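Local coordinates for aminopeptidase-like protein (Chaetomium thermophilum, PDB 5JM6) that binds zinc ions, probably acts as a metalloaminopeptidase of the M18 family, and forms dodecamers linked to the Cvt pathway of selective autophagy, at residues G124-H133 and Q380-D391; T427-L436 and G471-I479. One frame throughout, in Å; residues are numbered along the deposited sequence.

Interaction 1: residues G124-H133 and Q380-D391; sequences GNGIAMIAGH and QTYARSFLVSSD. With ZN (zinc ion), chain H.
Met129 and Leu387 touch across neighbouring parallel strands, 127-133 and 386-390, in the middle of the mixed sheet of this zinc exopeptidase fold; the strand segments run 18° apart. Backbone bonds form the ladder from Phe386 N to Ile127 O through to Ser390 N to Ala131 O. On the face that helix 353-368 covers, the two side chains meet at about a right angle, Met129 CG 3.6 Å from Leu387 CD1. The opposite face carries Ala128, Ile130 and Val388 against helix 495-514. Before the ladder, Ile127 N donates to Ser385 OG (2.7 Å), whose own proton goes to Thr381 O. At this end Arg384 CB rests 3.6 Å from Gly126 CA; CG, beside the backbone N (chi1 -59°), leads to CD, 3.3 Å from Gly124 O, and a bend at chi3 turns the guanidinium edge so that NE donates to Gly124 O (2.7 Å), nearly in the guanidinium plane. CZ and NH2 lie farther from that oxygen, and the side chain packs on Arg90 of a neighbouring subunit. A leucine in its place would probably leave Gly124 O without this donor and the loop freer to shift. At the far end both strands deliver zinc ligands, and Asp306 adds another. Asp391 chelates through OD1 (2.0 Å) and OD2 (2.1 Å), its carboxylate plane 90° from the ring of His133, which binds zinc through NE2 and hydrogen-bonds Asp135 OD1 through ND1.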
ATOM      1  N   GLY A 124     -43.220 -21.651 -47.936  1.00 39.91           N
ATOM      2  CA  GLY A 124     -41.882 -21.531 -48.483  1.00 36.76           C
ATOM      3  C   GLY A 124     -41.455 -20.087 -48.667  1.00 35.81           C
ATOM      4  O   GLY A 124     -40.275 -19.802 -48.872  1.00 36.74           O
ATOM      5  N   ASN A 125     -42.419 -19.173 -48.597  1.00 31.61           N
ATOM      6  CA  ASN A 125     -42.124 -17.748 -48.674  1.00 29.53           C
ATOM      7  C   ASN A 125     -41.520 -17.255 -47.368  1.00 34.14           C
ATOM      8  O   ASN A 125     -41.791 -17.804 -46.299  1.00 35.40           O
ATOM      9  CB  ASN A 125     -43.385 -16.952 -49.013  1.00 33.91           C
ATOM     10  CG  ASN A 125     -43.854 -17.184 -50.436  1.00 34.63           C
ATOM     11  OD1 ASN A 125     -43.283 -17.994 -51.165  1.00 32.46           O
ATOM     12  ND2 ASN A 125     -44.903 -16.473 -50.839  1.00 30.36           N
ATOM     13  N   GLY A 126     -40.699 -16.216 -47.461  1.00 35.16           N
ATOM     14  CA  GLY A 126     -39.931 -15.750 -46.324  1.00 29.09           C
ATOM     15  C   GLY A 126     -40.696 -14.869 -45.364  1.00 27.90           C
ATOM     16  O   GLY A 126     -41.805 -14.417 -45.648  1.00 30.79           O
ATOM     17  N   ILE A 127     -40.082 -14.626 -44.214  1.00 32.15           N
ATOM     18  CA  ILE A 127     -40.661 -13.780 -43.187  1.00 30.72           C
ATOM     19  C   ILE A 127     -39.782 -12.558 -42.973  1.00 33.20           C
ATOM     20  O   ILE A 127     -38.564 -12.674 -42.855  1.00 36.00           O
ATOM     21  CB  ILE A 127     -40.820 -14.542 -41.861  1.00 31.08           C
ATOM     22  CG1 ILE A 127     -41.485 -15.895 -42.113  1.00 25.63           C
ATOM     23  CG2 ILE A 127     -41.614 -13.720 -40.858  1.00 30.51           C
ATOM     24  CD1 ILE A 127     -41.084 -16.957 -41.134  1.00 22.81           C
ATOM     25  N   ALA A 128     -40.399 -11.384 -42.939  1.00 32.50           N
ATOM     26  CA  ALA A 128     -39.692 -10.178 -42.543  1.00 33.46           C
ATOM     27  C   ALA A 128     -40.064  -9.888 -41.096  1.00 35.59           C
ATOM     28  O   ALA A 128     -41.197  -9.505 -40.803  1.00 30.95           O
ATOM     29  CB  ALA A 128     -40.051  -9.011 -43.451  1.00 24.54           C
ATOM     30  N   MET A 129     -39.112 -10.082 -40.189  1.00 30.33           N
ATOM     31  CA  MET A 129     -39.422 -10.053 -38.765  1.00 30.76           C
ATOM     32  C   MET A 129     -38.553  -9.087 -37.964  1.00 35.11           C
ATOM     33  O   MET A 129     -37.368  -8.907 -38.245  1.00 32.48           O
ATOM     34  CB  MET A 129     -39.311 -11.466 -38.174  1.00 28.68           C
ATOM     35  CG  MET A 129     -38.061 -12.240 -38.574  1.00 31.61           C
ATOM     36  SD  MET A 129     -38.020 -13.894 -37.847  1.00 38.06           S
ATOM     37  CE  MET A 129     -37.900 -14.924 -39.308  1.00 34.34           C
ATOM     38  N   ILE A 130     -39.176  -8.465 -36.969  1.00 31.71           N
ATOM     39  CA  ILE A 130     -38.494  -7.586 -36.028  1.00 29.77           C
ATOM     40  C   ILE A 130     -38.677  -8.112 -34.610  1.00 31.08           C
ATOM     41  O   ILE A 130     -39.789  -8.459 -34.210  1.00 29.45           O
ATOM     42  CB  ILE A 130     -39.028  -6.141 -36.099  1.00 33.09           C
ATOM     43  CG1 ILE A 130     -39.019  -5.630 -37.540  1.00 32.05           C
ATOM     44  CG2 ILE A 130     -38.220  -5.227 -35.184  1.00 34.51           C
ATOM     45  CD1 ILE A 130     -39.744  -4.312 -37.718  1.00 31.16           C
ATOM     46  N   ALA A 131     -37.585  -8.171 -33.856  1.00 33.13           N
ATOM     47  CA  ALA A 131     -37.638  -8.609 -32.469  1.00 28.39           C
ATOM     48  C   ALA A 131     -37.126  -7.516 -31.536  1.00 33.96           C
ATOM     49  O   ALA A 131     -36.185  -6.796 -31.869  1.00 39.24           O
ATOM     50  CB  ALA A 131     -36.835  -9.882 -32.284  1.00 29.55           C
ATOM     51  N   GLY A 132     -37.758  -7.395 -30.375  1.00 32.07           N
ATOM     52  CA  GLY A 132     -37.351  -6.434 -29.367  1.00 31.28           C
ATOM     53  C   GLY A 132     -37.793  -6.912 -28.000  1.00 33.31           C
ATOM     54  O   GLY A 132     -38.483  -7.926 -27.894  1.00 35.04           O
ATOM     55  N   HIS A 133     -37.398  -6.198 -26.948  1.00 34.59           N
ATOM     56  CA  HIS A 133     -37.842  -6.551 -25.603  1.00 36.13           C
ATOM     57  C   HIS A 133     -38.607  -5.403 -24.954  1.00 33.57           C
ATOM     58  O   HIS A 133     -38.279  -4.242 -25.151  1.00 35.63           O
ATOM     59  CB  HIS A 133     -36.659  -6.979 -24.727  1.00 42.73           C
ATOM     60  CG  HIS A 133     -35.712  -5.873 -24.371  1.00 50.93           C
ATOM     61  ND1 HIS A 133     -35.804  -5.167 -23.191  1.00 53.41           N
ATOM     62  CD2 HIS A 133     -34.625  -5.386 -25.015  1.00 57.71           C
ATOM     63  CE1 HIS A 133     -34.831  -4.276 -23.135  1.00 57.19           C
ATOM     64  NE2 HIS A 133     -34.101  -4.388 -24.230  1.00 64.13           N
ATOM     65  N   GLN A 380     -36.479 -23.440 -46.004  1.00 37.20           N
ATOM     66  CA  GLN A 380     -36.654 -22.720 -47.253  1.00 36.37           C
ATOM     67  C   GLN A 380     -37.260 -21.391 -46.845  1.00 36.93           C
ATOM     68  O   GLN A 380     -36.894 -20.336 -47.361  1.00 34.37           O
ATOM     69  CB  GLN A 380     -37.559 -23.461 -48.239  1.00 38.76           C
ATOM     70  CG  GLN A 380     -36.952 -24.711 -48.841  1.00 38.95           C
ATOM     71  CD  GLN A 380     -37.819 -25.300 -49.938  1.00 45.95           C
ATOM     72  OE1 GLN A 380     -38.108 -24.641 -50.936  1.00 47.58           O
ATOM     73  NE2 GLN A 380     -38.248 -26.545 -49.754  1.00 52.31           N
ATOM     74  N   THR A 381     -38.181 -21.461 -45.889  1.00 36.02           N
ATOM     75  CA  THR A 381     -38.778 -20.272 -45.304  1.00 34.47           C
ATOM     76  C   THR A 381     -37.714 -19.419 -44.622  1.00 33.46           C
ATOM     77  O   THR A 381     -37.596 -18.226 -44.899  1.00 29.54           O
ATOM     78  CB  THR A 381     -39.873 -20.631 -44.283  1.00 34.15           C
ATOM     79  OG1 THR A 381     -40.881 -21.426 -44.915  1.00 34.69           O
ATOM     80  CG2 THR A 381     -40.508 -19.371 -43.722  1.00 31.54           C
ATOM     81  N   TYR A 382     -36.936 -20.036 -43.738  1.00 28.16           N
ATOM     82  CA  TYR A 382     -35.904 -19.311 -43.009  1.00 33.39           C
ATOM     83  C   TYR A 382     -34.874 -18.697 -43.964  1.00 39.34           C
ATOM     84  O   TYR A 382     -34.414 -17.577 -43.746  1.00 36.45           O
ATOM     85  CB  TYR A 382     -35.219 -20.233 -41.992  1.00 33.64           C
ATOM     86  CG  TYR A 382     -36.049 -20.514 -40.750  1.00 34.25           C
ATOM     87  CD1 TYR A 382     -36.963 -19.581 -40.275  1.00 33.54           C
ATOM     88  CD2 TYR A 382     -35.917 -21.709 -40.053  1.00 28.55           C
ATOM     89  CE1 TYR A 382     -37.720 -19.831 -39.144  1.00 28.12           C
ATOM     90  CE2 TYR A 382     -36.669 -21.965 -38.918  1.00 26.60           C
ATOM     91  CZ  TYR A 382     -37.568 -21.022 -38.468  1.00 29.98           C
ATOM     92  OH  TYR A 382     -38.321 -21.270 -37.342  1.00 37.25           O
ATOM     93  N   ALA A 383     -34.540 -19.413 -45.035  1.00 33.56           N
ATOM     94  CA  ALA A 383     -33.549 -18.928 -45.996  1.00 29.10           C
ATOM     95  C   ALA A 383     -34.034 -17.709 -46.779  1.00 32.83           C
ATOM     96  O   ALA A 383     -33.229 -16.965 -47.337  1.00 36.92           O
ATOM     97  CB  ALA A 383     -33.157 -20.039 -46.959  1.00 29.87           C
ATOM     98  N   ARG A 384     -35.346 -17.521 -46.846  1.00 30.39           N
ATOM     99  CA  ARG A 384     -35.912 -16.356 -47.520  1.00 31.13           C
ATOM    100  C   ARG A 384     -36.252 -15.241 -46.535  1.00 30.39           C
ATOM    101  O   ARG A 384     -36.860 -14.237 -46.909  1.00 31.22           O
ATOM    102  CB  ARG A 384     -37.146 -16.754 -48.330  1.00 32.05           C
ATOM    103  CG  ARG A 384     -36.852 -17.806 -49.386  1.00 33.04           C
ATOM    104  CD  ARG A 384     -37.996 -17.968 -50.372  1.00 42.74           C
ATOM    105  NE  ARG A 384     -38.245 -19.376 -50.666  1.00 48.71           N
ATOM    106  CZ  ARG A 384     -37.776 -20.021 -51.728  1.00 42.21           C
ATOM    107  NH1 ARG A 384     -37.028 -19.385 -52.621  1.00 43.67           N
ATOM    108  NH2 ARG A 384     -38.058 -21.305 -51.901  1.00 41.67           N
ATOM    109  N   SER A 385     -35.883 -15.428 -45.273  1.00 29.34           N
ATOM    110  CA  SER A 385     -36.260 -14.469 -44.247  1.00 32.50           C
ATOM    111  C   SER A 385     -35.134 -13.513 -43.875  1.00 38.35           C
ATOM    112  O   SER A 385     -33.996 -13.654 -44.328  1.00 36.89           O
ATOM    113  CB  SER A 385     -36.732 -15.213 -42.995  1.00 35.23           C
ATOM    114  OG  SER A 385     -37.898 -15.971 -43.270  1.00 33.58           O
ATOM    115  N   PHE A 386     -35.475 -12.530 -43.048  1.00 42.07           N
ATOM    116  CA  PHE A 386     -34.503 -11.621 -42.464  1.00 40.15           C
ATOM    117  C   PHE A 386     -35.030 -11.149 -41.114  1.00 38.31           C
ATOM    118  O   PHE A 386     -36.210 -10.819 -40.987  1.00 34.10           O
ATOM    119  CB  PHE A 386     -34.239 -10.439 -43.397  1.00 38.17           C
ATOM    120  CG  PHE A 386     -33.056  -9.606 -42.999  1.00 37.24           C
ATOM    121  CD1 PHE A 386     -33.180  -8.614 -42.041  1.00 38.75           C
ATOM    122  CD2 PHE A 386     -31.820  -9.811 -43.588  1.00 36.64           C
ATOM    123  CE1 PHE A 386     -32.097  -7.845 -41.675  1.00 38.59           C
ATOM    124  CE2 PHE A 386     -30.731  -9.043 -43.225  1.00 43.34           C
ATOM    125  CZ  PHE A 386     -30.871  -8.058 -42.267  1.00 40.37           C
ATOM    126  N   LEU A 387     -34.151 -11.082 -40.122  1.00 35.45           N
ATOM    127  CA  LEU A 387     -34.549 -10.686 -38.776  1.00 34.44           C
ATOM    128  C   LEU A 387     -33.836  -9.421 -38.335  1.00 38.43           C
ATOM    129  O   LEU A 387     -32.615  -9.405 -38.198  1.00 36.58           O
ATOM    130  CB  LEU A 387     -34.260 -11.801 -37.768  1.00 35.41           C
ATOM    131  CG  LEU A 387     -34.408 -11.344 -36.311  1.00 41.94           C
ATOM    132  CD1 LEU A 387     -35.873 -11.307 -35.891  1.00 30.02           C
ATOM    133  CD2 LEU A 387     -33.572 -12.186 -35.350  1.00 39.44           C
ATOM    134  N   VAL A 388     -34.599  -8.361 -38.102  1.00 39.30           N
ATOM    135  CA  VAL A 388     -34.027  -7.171 -37.502  1.00 39.80           C
ATOM    136  C   VAL A 388     -34.244  -7.246 -35.996  1.00 43.07           C
ATOM    137  O   VAL A 388     -35.367  -7.117 -35.508  1.00 39.74           O
ATOM    138  CB  VAL A 388     -34.645  -5.880 -38.074  1.00 32.87           C
ATOM    139  CG1 VAL A 388     -34.139  -4.667 -37.315  1.00 40.22           C
ATOM    140  CG2 VAL A 388     -34.326  -5.755 -39.557  1.00 33.03           C
ATOM    141  N   SER A 389     -33.153  -7.463 -35.268  1.00 47.18           N
ATOM    142  CA  SER A 389     -33.186  -7.523 -33.814  1.00 44.09           C
ATOM    143  C   SER A 389     -32.862  -6.141 -33.279  1.00 46.66           C
ATOM    144  O   SER A 389     -31.736  -5.665 -33.417  1.00 50.11           O
ATOM    145  CB  SER A 389     -32.191  -8.560 -33.288  1.00 47.81           C
ATOM    146  OG  SER A 389     -32.004  -8.433 -31.889  1.00 58.76           O
ATOM    147  N   SER A 390     -33.847  -5.491 -32.671  1.00 40.89           N
ATOM    148  CA  SER A 390     -33.695  -4.080 -32.358  1.00 49.64           C
ATOM    149  C   SER A 390     -33.681  -3.777 -30.862  1.00 49.14           C
ATOM    150  O   SER A 390     -34.687  -3.929 -30.172  1.00 45.84           O
ATOM    151  CB  SER A 390     -34.797  -3.271 -33.048  1.00 48.19           C
ATOM    152  OG  SER A 390     -36.069  -3.515 -32.477  1.00 42.19           O
ATOM    153  N   ASP A 391     -32.513  -3.355 -30.383  1.00 50.93           N
ATOM    154  CA  ASP A 391     -32.352  -2.812 -29.038  1.00 50.49           C
ATOM    155  C   ASP A 391     -31.782  -1.406 -29.166  1.00 55.32           C
ATOM    156  O   ASP A 391     -31.141  -1.088 -30.163  1.00 58.13           O
ATOM    157  CB  ASP A 391     -31.431  -3.691 -28.185  1.00 45.18           C
ATOM    158  CG  ASP A 391     -31.670  -3.512 -26.694  1.00 60.69           C
ATOM    159  OD1 ASP A 391     -32.471  -2.630 -26.325  1.00 67.29           O
ATOM    160  OD2 ASP A 391     -31.059  -4.249 -25.891  1.00 70.51           O
TER
HETATM  161 ZN    ZN H 602     -32.256  -3.339 -24.428  1.00 71.99          ZN

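Interaction 2: residues T427-L436 and G471-I479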
ATOM      1  N   THR A 427     -24.017  -9.420 -34.727  1.00 47.73           N
ATOM      2  CA  THR A 427     -24.878  -9.986 -35.761  1.00 54.48           C
ATOM      3  C   THR A 427     -24.705  -9.297 -37.112  1.00 50.42           C
ATOM      4  O   THR A 427     -24.560  -9.961 -38.139  1.00 53.77           O
ATOM      5  CB  THR A 427     -26.359  -9.903 -35.362  1.00 50.75           C
ATOM      6  OG1 THR A 427     -26.594 -10.698 -34.193  1.00 59.23           O
ATOM      7  CG2 THR A 427     -27.236 -10.400 -36.483  1.00 49.87           C
ATOM      8  N   THR A 428     -24.729  -7.967 -37.106  1.00 47.53           N
ATOM      9  CA  THR A 428     -24.632  -7.192 -38.337  1.00 46.02           C
ATOM     10  C   THR A 428     -23.347  -7.531 -39.086  1.00 48.18           C
ATOM     11  O   THR A 428     -22.322  -7.837 -38.474  1.00 51.35           O
ATOM     12  CB  THR A 428     -24.681  -5.678 -38.053  1.00 48.16           C
ATOM     13  OG1 THR A 428     -25.673  -5.408 -37.055  1.00 43.36           O
ATOM     14  CG2 THR A 428     -25.023  -4.908 -39.311  1.00 44.31           C
ATOM     15  N   ASP A 429     -23.415  -7.502 -40.412  1.00 46.73           N
ATOM     16  CA  ASP A 429     -22.266  -7.816 -41.248  1.00 39.56           C
ATOM     17  C   ASP A 429     -22.427  -7.130 -42.600  1.00 36.82           C
ATOM     18  O   ASP A 429     -23.420  -6.437 -42.828  1.00 35.66           O
ATOM     19  CB  ASP A 429     -22.096  -9.337 -41.392  1.00 43.07           C
ATOM     20  CG  ASP A 429     -23.149  -9.978 -42.286  1.00 47.04           C
ATOM     21  OD1 ASP A 429     -24.326  -9.568 -42.239  1.00 50.19           O
ATOM     22  OD2 ASP A 429     -22.796 -10.919 -43.028  1.00 43.52           O
ATOM     23  N   SER A 430     -21.449  -7.302 -43.484  1.00 39.48           N
ATOM     24  CA  SER A 430     -21.436  -6.565 -44.746  1.00 41.41           C
ATOM     25  C   SER A 430     -22.676  -6.863 -45.589  1.00 39.51           C
ATOM     26  O   SER A 430     -23.179  -5.986 -46.289  1.00 40.02           O
ATOM     27  CB  SER A 430     -20.159  -6.869 -45.540  1.00 38.43           C
ATOM     28  OG  SER A 430     -20.129  -8.204 -46.010  1.00 43.55           O
ATOM     29  N   VAL A 431     -23.183  -8.088 -45.505  1.00 37.46           N
ATOM     30  CA  VAL A 431     -24.403  -8.430 -46.225  1.00 40.88           C
ATOM     31  C   VAL A 431     -25.625  -7.798 -45.557  1.00 36.50           C
ATOM     32  O   VAL A 431     -26.449  -7.178 -46.230  1.00 38.39           O
ATOM     33  CB  VAL A 431     -24.592  -9.950 -46.330  1.00 45.20           C
ATOM     34  CG1 VAL A 431     -25.915 -10.268 -47.008  1.00 34.86           C
ATOM     35  CG2 VAL A 431     -23.429 -10.573 -47.095  1.00 45.14           C
ATOM     36  N   SER A 432     -25.735  -7.940 -44.237  1.00 36.40           N
ATOM     37  CA  SER A 432     -26.841  -7.333 -43.500  1.00 35.43           C
ATOM     38  C   SER A 432     -26.891  -5.824 -43.721  1.00 33.55           C
ATOM     39  O   SER A 432     -27.963  -5.255 -43.924  1.00 35.02           O
ATOM     40  CB  SER A 432     -26.736  -7.634 -42.003  1.00 42.19           C
ATOM     41  OG  SER A 432     -26.700  -9.029 -41.760  1.00 52.45           O
ATOM     42  N   MET A 433     -25.728  -5.180 -43.695  1.00 37.47           N
ATOM     43  CA  MET A 433     -25.670  -3.735 -43.884  1.00 35.65           C
ATOM     44  C   MET A 433     -26.046  -3.343 -45.312  1.00 35.18           C
ATOM     45  O   MET A 433     -26.706  -2.327 -45.521  1.00 36.51           O
ATOM     46  CB  MET A 433     -24.281  -3.195 -43.524  1.00 35.68           C
ATOM     47  CG  MET A 433     -24.107  -2.942 -42.030  1.00 47.23           C
ATOM     48  SD  MET A 433     -22.532  -2.222 -41.514  1.00 57.35           S
ATOM     49  CE  MET A 433     -21.400  -3.559 -41.880  1.00 41.87           C
ATOM     50  N   ALA A 434     -25.640  -4.150 -46.288  1.00 30.47           N
ATOM     51  CA  ALA A 434     -25.979  -3.877 -47.681  1.00 33.18           C
ATOM     52  C   ALA A 434     -27.493  -3.867 -47.878  1.00 36.95           C
ATOM     53  O   ALA A 434     -28.033  -3.004 -48.568  1.00 32.61           O
ATOM     54  CB  ALA A 434     -25.330  -4.901 -48.601  1.00 37.60           C
ATOM     55  N   ILE A 435     -28.170  -4.824 -47.250  1.00 36.50           N
ATOM     56  CA  ILE A 435     -29.621  -4.934 -47.345  1.00 33.61           C
ATOM     57  C   ILE A 435     -30.328  -3.751 -46.686  1.00 34.31           C
ATOM     58  O   ILE A 435     -31.202  -3.129 -47.290  1.00 35.69           O
ATOM     59  CB  ILE A 435     -30.122  -6.244 -46.703  1.00 34.47           C
ATOM     60  CG1 ILE A 435     -29.565  -7.451 -47.461  1.00 36.79           C
ATOM     61  CG2 ILE A 435     -31.644  -6.287 -46.678  1.00 27.33           C
ATOM     62  CD1 ILE A 435     -29.628  -8.739 -46.678  1.00 28.65           C
ATOM     63  N   LEU A 436     -29.946  -3.432 -45.453  1.00 31.15           N
ATOM     64  CA  LEU A 436     -30.641  -2.387 -44.706  1.00 33.72           C
ATOM     65  C   LEU A 436     -30.275  -0.984 -45.186  1.00 39.60           C
ATOM     66  O   LEU A 436     -31.080  -0.062 -45.067  1.00 36.56           O
ATOM     67  CB  LEU A 436     -30.360  -2.513 -43.209  1.00 34.84           C
ATOM     68  CG  LEU A 436     -30.755  -3.803 -42.490  1.00 32.14           C
ATOM     69  CD1 LEU A 436     -30.210  -3.756 -41.082  1.00 34.47           C
ATOM     70  CD2 LEU A 436     -32.262  -4.003 -42.468  1.00 31.84           C
ATOM     71  N   GLY A 471     -31.479 -19.789 -37.819  1.00 41.06           N
ATOM     72  CA  GLY A 471     -30.573 -19.662 -38.950  1.00 42.38           C
ATOM     73  C   GLY A 471     -31.002 -18.612 -39.961  1.00 41.20           C
ATOM     74  O   GLY A 471     -30.764 -18.756 -41.161  1.00 47.54           O
ATOM     75  N   VAL A 472     -31.633 -17.553 -39.467  1.00 37.76           N
ATOM     76  CA  VAL A 472     -32.150 -16.490 -40.316  1.00 34.81           C
ATOM     77  C   VAL A 472     -31.118 -15.381 -40.449  1.00 45.49           C
ATOM     78  O   VAL A 472     -30.404 -15.059 -39.502  1.00 39.66           O
ATOM     79  CB  VAL A 472     -33.474 -15.919 -39.749  1.00 38.59           C
ATOM     80  CG1 VAL A 472     -33.935 -14.695 -40.527  1.00 40.10           C
ATOM     81  CG2 VAL A 472     -34.551 -16.988 -39.761  1.00 45.70           C
ATOM     82  N   LYS A 473     -31.030 -14.820 -41.644  1.00 43.90           N
ATOM     83  CA  LYS A 473     -30.165 -13.693 -41.904  1.00 40.45           C
ATOM     84  C   LYS A 473     -30.625 -12.532 -41.011  1.00 43.04           C
ATOM     85  O   LYS A 473     -31.825 -12.324 -40.836  1.00 46.03           O
ATOM     86  CB  LYS A 473     -30.226 -13.386 -43.395  1.00 41.65           C
ATOM     87  CG  LYS A 473     -28.947 -12.993 -44.040  1.00 45.46           C
ATOM     88  CD  LYS A 473     -27.782 -13.103 -43.113  1.00 60.13           C
ATOM     89  CE  LYS A 473     -26.754 -12.060 -43.492  1.00 68.36           C
ATOM     90  NZ  LYS A 473     -26.025 -12.406 -44.730  1.00 60.09           N
ATOM     91  N   ALA A 474     -29.688 -11.806 -40.407  1.00 40.17           N
ATOM     92  CA  ALA A 474     -30.056 -10.892 -39.329  1.00 40.32           C
ATOM     93  C   ALA A 474     -29.112  -9.704 -39.160  1.00 45.44           C
ATOM     94  O   ALA A 474     -27.970  -9.725 -39.619  1.00 47.74           O
ATOM     95  CB  ALA A 474     -30.152 -11.665 -38.016  1.00 36.67           C
ATOM     96  N   ALA A 475     -29.607  -8.671 -38.484  1.00 45.07           N
ATOM     97  CA  ALA A 475     -28.805  -7.504 -38.137  1.00 40.07           C
ATOM     98  C   ALA A 475     -29.250  -6.941 -36.797  1.00 43.32           C
ATOM     99  O   ALA A 475     -30.413  -7.085 -36.414  1.00 44.27           O
ATOM    100  CB  ALA A 475     -28.911  -6.442 -39.215  1.00 35.71           C
ATOM    101  N   ASP A 476     -28.326  -6.310 -36.078  1.00 46.15           N
ATOM    102  CA  ASP A 476     -28.710  -5.559 -34.891  1.00 46.66           C
ATOM    103  C   ASP A 476     -28.843  -4.085 -35.205  1.00 45.35           C
ATOM    104  O   ASP A 476     -27.946  -3.455 -35.764  1.00 42.07           O
ATOM    105  CB  ASP A 476     -27.730  -5.746 -33.735  1.00 45.01           C
ATOM    106  CG  ASP A 476     -28.019  -6.991 -32.935  1.00 57.30           C
ATOM    107  OD1 ASP A 476     -27.899  -8.100 -33.482  1.00 63.95           O
ATOM    108  OD2 ASP A 476     -28.465  -6.853 -31.779  1.00 63.55           O
ATOM    109  N   VAL A 477     -29.980  -3.547 -34.800  1.00 43.51           N
ATOM    110  CA  VAL A 477     -30.414  -2.235 -35.214  1.00 41.82           C
ATOM    111  C   VAL A 477     -30.896  -1.484 -33.982  1.00 45.85           C
ATOM    112  O   VAL A 477     -31.527  -2.072 -33.109  1.00 47.97           O
ATOM    113  CB  VAL A 477     -31.521  -2.369 -36.279  1.00 39.34           C
ATOM    114  CG1 VAL A 477     -32.339  -1.134 -36.391  1.00 40.38           C
ATOM    115  CG2 VAL A 477     -30.914  -2.734 -37.625  1.00 42.60           C
ATOM    116  N   GLY A 478     -30.582  -0.200 -33.881  1.00 38.88           N
ATOM    117  CA  GLY A 478     -31.053   0.538 -32.731  1.00 44.82           C
ATOM    118  C   GLY A 478     -31.254   2.020 -32.916  1.00 42.62           C
ATOM    119  O   GLY A 478     -30.587   2.674 -33.716  1.00 42.74           O
ATOM    120  N   ILE A 479     -32.182   2.546 -32.128  1.00 39.96           N
ATOM    121  CA  ILE A 479     -32.446   3.969 -32.074  1.00 41.90           C
ATOM    122  C   ILE A 479     -31.538   4.543 -30.997  1.00 42.13           C
ATOM    123  O   ILE A 479     -31.487   4.017 -29.886  1.00 43.52           O
ATOM    124  CB  ILE A 479     -33.930   4.255 -31.771  1.00 39.21           C
ATOM    125  CG1 ILE A 479     -34.819   3.545 -32.798  1.00 40.10           C
ATOM    126  CG2 ILE A 479     -34.205   5.749 -31.756  1.00 36.67           C
ATOM    127  CD1 ILE A 479     -36.301   3.741 -32.574  1.00 38.51           C
TER
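Lys473 and Thr427 bury the most surface in a contact in which helix 430-436 crosses over strand 473-478, the short axes 7.9 Å apart and 74° from parallel. It is the helix-on-sheet packing of an alpha/beta fold, with the turn ahead of the helix tied to the strand. Lys473 reaches the helix on a chain bent at chi2, chi3 and chi4, which brings CE to 3.7 Å from Asp429 OD1 and sets NZ across the branch of Val431. The salt bridge from NZ to Asp429 OD2 is long, 3.9 Å, and that carboxylate has a second partner in Arg179 of a neighbouring subunit. Asp429 is also the N-cap of the helix: its OD1 takes the N-H of Ser432 at 2.9 Å, from above the carboxylate plane. Thr427 lies over the middle of the strand; with OG1 beside the backbone N (chi1 -64°), CG2 falls anti to that N and touches Ala474 CB at 3.5 Å, while OG1 makes a weak hydrogen bond to Asp476 OD1. Next to it, Thr428 OG1 accepts from Asp476 N (3.0 Å) and is also hydrogen-bonded to Cys419 O on the adjoining strand. Ala475 adds an apolar patch: its CB meets Ser432 CB and Leu436 CD1, the latter at 3.5 Å, and Leu436 CD1 then faces Val477 CG2 tip to tip. Asp429 is thus a shared acceptor, OD1 capping the helix start and OD2 facing the arginine of the other subunit and the more distant Lys473, and these cationic groups probably help balance a carboxylate at the subunit boundary.

Interactions 1 and 2 meet in strand 386-394, which lies between strands 127-133 and 473-481 in one sheet; Leu387 N is 2.7 Å from Lys473 O, a probable hydrogen bond. Interaction 1 is sheet interior, a regular backbone ladder with apolar faces that ends at a zinc site. Interaction 2 stacks a helix over the neighbouring strand and relies on side-chain hydroxyls, a capping carboxylate and a long salt bridge beside a small apolar patch. Phe386 joins the layers, since Ile435 and Leu436 of the helix pack on it. Both contacts are largely buried and both reach a second subunit, 124-133/380-391 by packing around Arg384, 427-436/471-479 through charged and polar bonds.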